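Local coordinates for trehalose monomycolate exporter MmpL3 (Mycobacterium tuberculosis, PDB 7NVH), which exports trehalose monomycolate, a mycolic acid carrier for the mycobacterial cell envelope, across the inner membrane, probably driven by the proton gradient, at residues Leu246-Ser258 with Thr670-Val684. Residues are numbered along the deposited sequence; the frame is centred on the assembly and turned at random.
Sequences LGIAIDYGLFIVS and TGRIITAAALIVAVV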
loop_
_atom_site.group_PDB
_atom_site.type_symbol
_atom_site.label_atom_id
_atom_site.label_comp_id
_atom_site.label_asym_id
_atom_site.label_seq_id
_atom_site.Cartn_x
_atom_site.Cartn_y
_atom_site.Cartn_z
ATOM N N LEU A 246 11.266 1.907 8.790
ATOM C CA LEU A 246 12.460 2.719 8.622
ATOM C C LEU A 246 12.191 4.207 8.477
ATOM O O LEU A 246 13.144 4.987 8.482
ATOM C CB LEU A 246 13.274 2.231 7.419
ATOM C CG LEU A 246 13.730 0.784 7.587
ATOM C CD1 LEU A 246 13.956 0.134 6.253
ATOM C CD2 LEU A 246 14.994 0.726 8.427
ATOM N N GLY A 247 10.937 4.629 8.345
ATOM C CA GLY A 247 10.669 6.049 8.418
ATOM C C GLY A 247 10.276 6.485 9.811
ATOM O O GLY A 247 10.973 7.286 10.437
ATOM N N ILE A 248 9.206 5.903 10.354
ATOM C CA ILE A 248 8.752 6.380 11.654
ATOM C C ILE A 248 9.476 5.658 12.780
ATOM O O ILE A 248 9.661 6.226 13.860
ATOM C CB ILE A 248 7.231 6.244 11.801
ATOM C CG1 ILE A 248 6.844 4.784 11.971
ATOM C CG2 ILE A 248 6.531 6.826 10.590
ATOM C CD1 ILE A 248 5.476 4.604 12.511
ATOM N N ALA A 249 9.900 4.412 12.564
ATOM C CA ALA A 249 10.718 3.746 13.567
ATOM C C ALA A 249 12.061 4.435 13.738
ATOM O O ALA A 249 12.698 4.276 14.784
ATOM C CB ALA A 249 10.927 2.280 13.198
ATOM N N ILE A 250 12.500 5.191 12.738
ATOM C CA ILE A 250 13.709 5.986 12.877
ATOM C C ILE A 250 13.391 7.402 13.349
ATOM O O ILE A 250 14.197 8.007 14.060
ATOM C CB ILE A 250 14.492 5.988 11.553
ATOM C CG1 ILE A 250 14.990 4.577 11.245
ATOM C CG2 ILE A 250 15.674 6.932 11.624
ATOM C CD1 ILE A 250 16.026 4.516 10.148
ATOM N N ASP A 251 12.216 7.940 13.003
ATOM C CA ASP A 251 11.801 9.215 13.581
ATOM C C ASP A 251 11.677 9.126 15.096
ATOM O O ASP A 251 12.085 10.043 15.816
ATOM C CB ASP A 251 10.468 9.668 12.991
ATOM C CG ASP A 251 10.562 10.013 11.531
ATOM O OD1 ASP A 251 11.690 10.115 11.008
ATOM O OD2 ASP A 251 9.496 10.204 10.913
ATOM N N TYR A 252 11.084 8.041 15.594
ATOM C CA TYR A 252 10.908 7.889 17.034
ATOM C C TYR A 252 12.254 7.824 17.739
ATOM O O TYR A 252 12.453 8.457 18.785
ATOM C CB TYR A 252 10.087 6.633 17.324
ATOM C CG TYR A 252 8.666 6.687 16.810
ATOM C CD1 TYR A 252 8.117 7.872 16.346
ATOM C CD2 TYR A 252 7.878 5.547 16.777
ATOM C CE1 TYR A 252 6.826 7.922 15.875
ATOM C CE2 TYR A 252 6.585 5.588 16.306
ATOM C CZ TYR A 252 6.064 6.778 15.856
ATOM O OH TYR A 252 4.775 6.827 15.385
ATOM N N GLY A 253 13.195 7.068 17.171
ATOM C CA GLY A 253 14.536 7.037 17.722
ATOM C C GLY A 253 15.211 8.390 17.666
ATOM O O GLY A 253 15.899 8.785 18.607
ATOM N N LEU A 254 15.023 9.118 16.565
ATOM C CA LEU A 254 15.547 10.475 16.464
ATOM C C LEU A 254 15.055 11.339 17.612
ATOM O O LEU A 254 15.851 11.965 18.319
ATOM C CB LEU A 254 15.135 11.088 15.128
ATOM C CG LEU A 254 15.921 12.292 14.615
ATOM C CD1 LEU A 254 17.362 11.939 14.351
ATOM C CD2 LEU A 254 15.264 12.828 13.361
ATOM N N PHE A 255 13.739 11.373 17.817
ATOM C CA PHE A 255 13.181 12.237 18.850
ATOM C C PHE A 255 13.658 11.828 20.235
ATOM O O PHE A 255 14.047 12.682 21.040
ATOM C CB PHE A 255 11.656 12.236 18.779
ATOM C CG PHE A 255 11.104 13.151 17.728
ATOM C CD1 PHE A 255 10.804 14.467 18.030
ATOM C CD2 PHE A 255 10.897 12.703 16.437
ATOM C CE1 PHE A 255 10.302 15.315 17.067
ATOM C CE2 PHE A 255 10.397 13.546 15.469
ATOM C CZ PHE A 255 10.098 14.853 15.783
ATOM N N ILE A 256 13.665 10.527 20.527
ATOM C CA ILE A 256 14.021 10.096 21.876
ATOM C C ILE A 256 15.508 10.305 22.145
ATOM O O ILE A 256 15.894 10.760 23.229
ATOM C CB ILE A 256 13.584 8.641 22.100
ATOM C CG1 ILE A 256 12.062 8.589 22.191
ATOM C CG2 ILE A 256 14.206 8.082 23.362
ATOM C CD1 ILE A 256 11.499 7.214 22.261
ATOM N N VAL A 257 16.366 9.992 21.173
ATOM C CA VAL A 257 17.799 10.199 21.356
ATOM C C VAL A 257 18.112 11.682 21.487
ATOM O O VAL A 257 18.937 12.084 22.317
ATOM C CB VAL A 257 18.582 9.550 20.202
ATOM C CG1 VAL A 257 20.021 10.024 20.202
ATOM C CG2 VAL A 257 18.527 8.040 20.312
ATOM N N SER A 258 17.467 12.522 20.673
ATOM C CA SER A 258 17.690 13.957 20.777
ATOM C C SER A 258 17.236 14.486 22.127
ATOM O O SER A 258 17.906 15.332 22.726
ATOM C CB SER A 258 16.965 14.681 19.647
ATOM O OG SER A 258 15.578 14.766 19.913
ATOM N N THR A 670 12.265 21.913 18.509
ATOM C CA THR A 670 12.046 20.722 17.702
ATOM C C THR A 670 12.240 20.968 16.213
ATOM O O THR A 670 11.985 20.064 15.414
ATOM C CB THR A 670 10.642 20.170 17.942
ATOM O OG1 THR A 670 10.540 18.862 17.370
ATOM C CG2 THR A 670 9.612 21.064 17.285
ATOM N N GLY A 671 12.681 22.161 15.818
ATOM C CA GLY A 671 12.778 22.462 14.398
ATOM C C GLY A 671 13.768 21.568 13.679
ATOM O O GLY A 671 13.443 20.951 12.660
ATOM N N ARG A 672 14.986 21.468 14.213
ATOM C CA ARG A 672 16.004 20.637 13.579
ATOM C C ARG A 672 15.606 19.170 13.597
ATOM O O ARG A 672 15.820 18.448 12.618
ATOM C CB ARG A 672 17.350 20.829 14.271
ATOM C CG ARG A 672 18.511 20.221 13.513
ATOM C CD ARG A 672 19.725 20.037 14.401
ATOM N NE ARG A 672 20.967 20.179 13.650
ATOM C CZ ARG A 672 22.144 19.722 14.061
ATOM N NH1 ARG A 672 22.242 19.088 15.221
ATOM N NH2 ARG A 672 23.223 19.895 13.312
ATOM N N ILE A 673 15.026 18.709 14.705
ATOM C CA ILE A 673 14.658 17.304 14.820
ATOM C C ILE A 673 13.562 16.952 13.824
ATOM O O ILE A 673 13.616 15.906 13.169
ATOM C CB ILE A 673 14.241 16.979 16.265
ATOM C CG1 ILE A 673 15.378 17.316 17.227
ATOM C CG2 ILE A 673 13.872 15.517 16.392
ATOM C CD1 ILE A 673 16.728 16.802 16.775
ATOM N N ILE A 674 12.556 17.816 13.686
ATOM C CA ILE A 674 11.477 17.542 12.745
ATOM C C ILE A 674 11.986 17.625 11.313
ATOM O O ILE A 674 11.580 16.835 10.454
ATOM C CB ILE A 674 10.294 18.493 12.990
ATOM C CG1 ILE A 674 9.567 18.103 14.275
ATOM C CG2 ILE A 674 9.328 18.448 11.828
ATOM C CD1 ILE A 674 8.320 18.908 14.537
ATOM N N THR A 675 12.887 18.568 11.029
ATOM C CA THR A 675 13.476 18.635 9.695
ATOM C C THR A 675 14.239 17.358 9.369
ATOM O O THR A 675 14.109 16.810 8.269
ATOM C CB THR A 675 14.396 19.850 9.587
ATOM O OG1 THR A 675 13.611 21.048 9.614
ATOM C CG2 THR A 675 15.194 19.807 8.298
ATOM N N ALA A 676 15.031 16.862 10.320
ATOM C CA ALA A 676 15.785 15.636 10.091
ATOM C C ALA A 676 14.859 14.439 9.913
ATOM O O ALA A 676 15.107 13.578 9.064
ATOM C CB ALA A 676 16.758 15.396 11.243
ATOM N N ALA A 677 13.791 14.362 10.709
ATOM C CA ALA A 677 12.847 13.258 10.570
ATOM C C ALA A 677 12.146 13.299 9.219
ATOM O O ALA A 677 11.958 12.260 8.571
ATOM C CB ALA A 677 11.826 13.296 11.706
ATOM N N ALA A 678 11.753 14.495 8.777
ATOM C CA ALA A 678 11.136 14.635 7.465
ATOM C C ALA A 678 12.099 14.227 6.363
ATOM O O ALA A 678 11.705 13.547 5.413
ATOM C CB ALA A 678 10.661 16.071 7.258
ATOM N N LEU A 679 13.368 14.627 6.473
ATOM C CA LEU A 679 14.353 14.216 5.478
ATOM C C LEU A 679 14.539 12.707 5.476
ATOM O O LEU A 679 14.680 12.094 4.412
ATOM C CB LEU A 679 15.687 14.914 5.730
ATOM C CG LEU A 679 15.735 16.411 5.438
ATOM C CD1 LEU A 679 17.067 16.994 5.873
ATOM C CD2 LEU A 679 15.496 16.663 3.962
ATOM N N ILE A 680 14.548 12.088 6.657
ATOM C CA ILE A 680 14.748 10.645 6.743
ATOM C C ILE A 680 13.604 9.908 6.060
ATOM O O ILE A 680 13.821 9.000 5.245
ATOM C CB ILE A 680 14.900 10.216 8.213
ATOM C CG1 ILE A 680 16.337 10.443 8.681
ATOM C CG2 ILE A 680 14.499 8.763 8.394
ATOM C CD1 ILE A 680 16.557 10.134 10.139
ATOM N N VAL A 681 12.365 10.296 6.368
ATOM C CA VAL A 681 11.236 9.616 5.741
ATOM C C VAL A 681 11.161 9.941 4.257
ATOM O O VAL A 681 10.749 9.099 3.454
ATOM C CB VAL A 681 9.920 9.954 6.457
ATOM C CG1 VAL A 681 8.815 9.038 5.968
ATOM C CG2 VAL A 681 10.088 9.796 7.939
ATOM N N ALA A 682 11.555 11.153 3.859
ATOM C CA ALA A 682 11.580 11.489 2.443
ATOM C C ALA A 682 12.578 10.620 1.693
ATOM O O ALA A 682 12.292 10.154 0.589
ATOM C CB ALA A 682 11.911 12.969 2.257
ATOM N N VAL A 683 13.754 10.388 2.278
ATOM C CA VAL A 683 14.736 9.505 1.655
ATOM C C VAL A 683 14.197 8.084 1.567
ATOM O O VAL A 683 14.323 7.417 0.530
ATOM C CB VAL A 683 16.066 9.557 2.427
ATOM C CG1 VAL A 683 16.969 8.422 1.995
ATOM C CG2 VAL A 683 16.749 10.893 2.207
ATOM N N VAL A 684 13.583 7.601 2.649
ATOM C CA VAL A 684 13.068 6.234 2.658
ATOM C C VAL A 684 11.991 6.061 1.594
ATOM O O VAL A 684 11.964 5.055 0.875
ATOM C CB VAL A 684 12.546 5.867 4.058
ATOM C CG1 VAL A 684 11.712 4.603 4.000
ATOM C CG2 VAL A 684 13.706 5.694 5.021
#
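Leu254 drops its CD2 methyl as a knob into a hole formed by Ile673, Ala676, Ala677 and Ile680. With CG anti to the backbone N (chi1 -161°), the branch reaches down to the opposing backbone, where CD2 of Leu254 lies 3.4 Å from Ala677 N and close to Ile673 O, with Ala676 CB as one wall of the hole. The next residue, Phe255, runs its side chain past Ile673 in the opposite direction, and the Ile673 CG2 methyl stands over the ring centre in a CH-pi contact, 3.6 Å from the Phe255 centroid. Thr670 OG1 and Ile674 CG1 meet the same ring at its edge, and Phe644 of helix 624-654 stacks on it. The other branch of Ile673, with CG1 anti to the carbonyl carbon, carries CD1 to 3.6 Å from Ser258 CB; the Ser258 hydroxyl is tied back to Phe255 O.

Helices 248-265 and 671-689 belong to the two MMPL halves of an RND-type transporter, and here they run antiparallel, their short segments 9.2 Å apart at an axis angle of 160°. The approach is closest at Gly247, whose CA is 4.5 Å from Val681 CA, and at Asp251 opposite the small Ala677. The buried Asp251 carboxylate is laid against Ala677 CB and the CG2 methyl of Val681, and no hydrogen bond spans the two segments. Its OD2 is held instead by Tyr641 OH, while neighbouring Tyr252 bonds to Asp640; in MmpL proteins such membrane-buried Asp-Tyr pairs are thought to take part in proton relay. Beyond the carboxylate, Ile250 CG2 touches Ile680 CD1 at 3.6 Å, these two side chains crossing at about a right angle, and Val684 CG2 rests on Leu246 O.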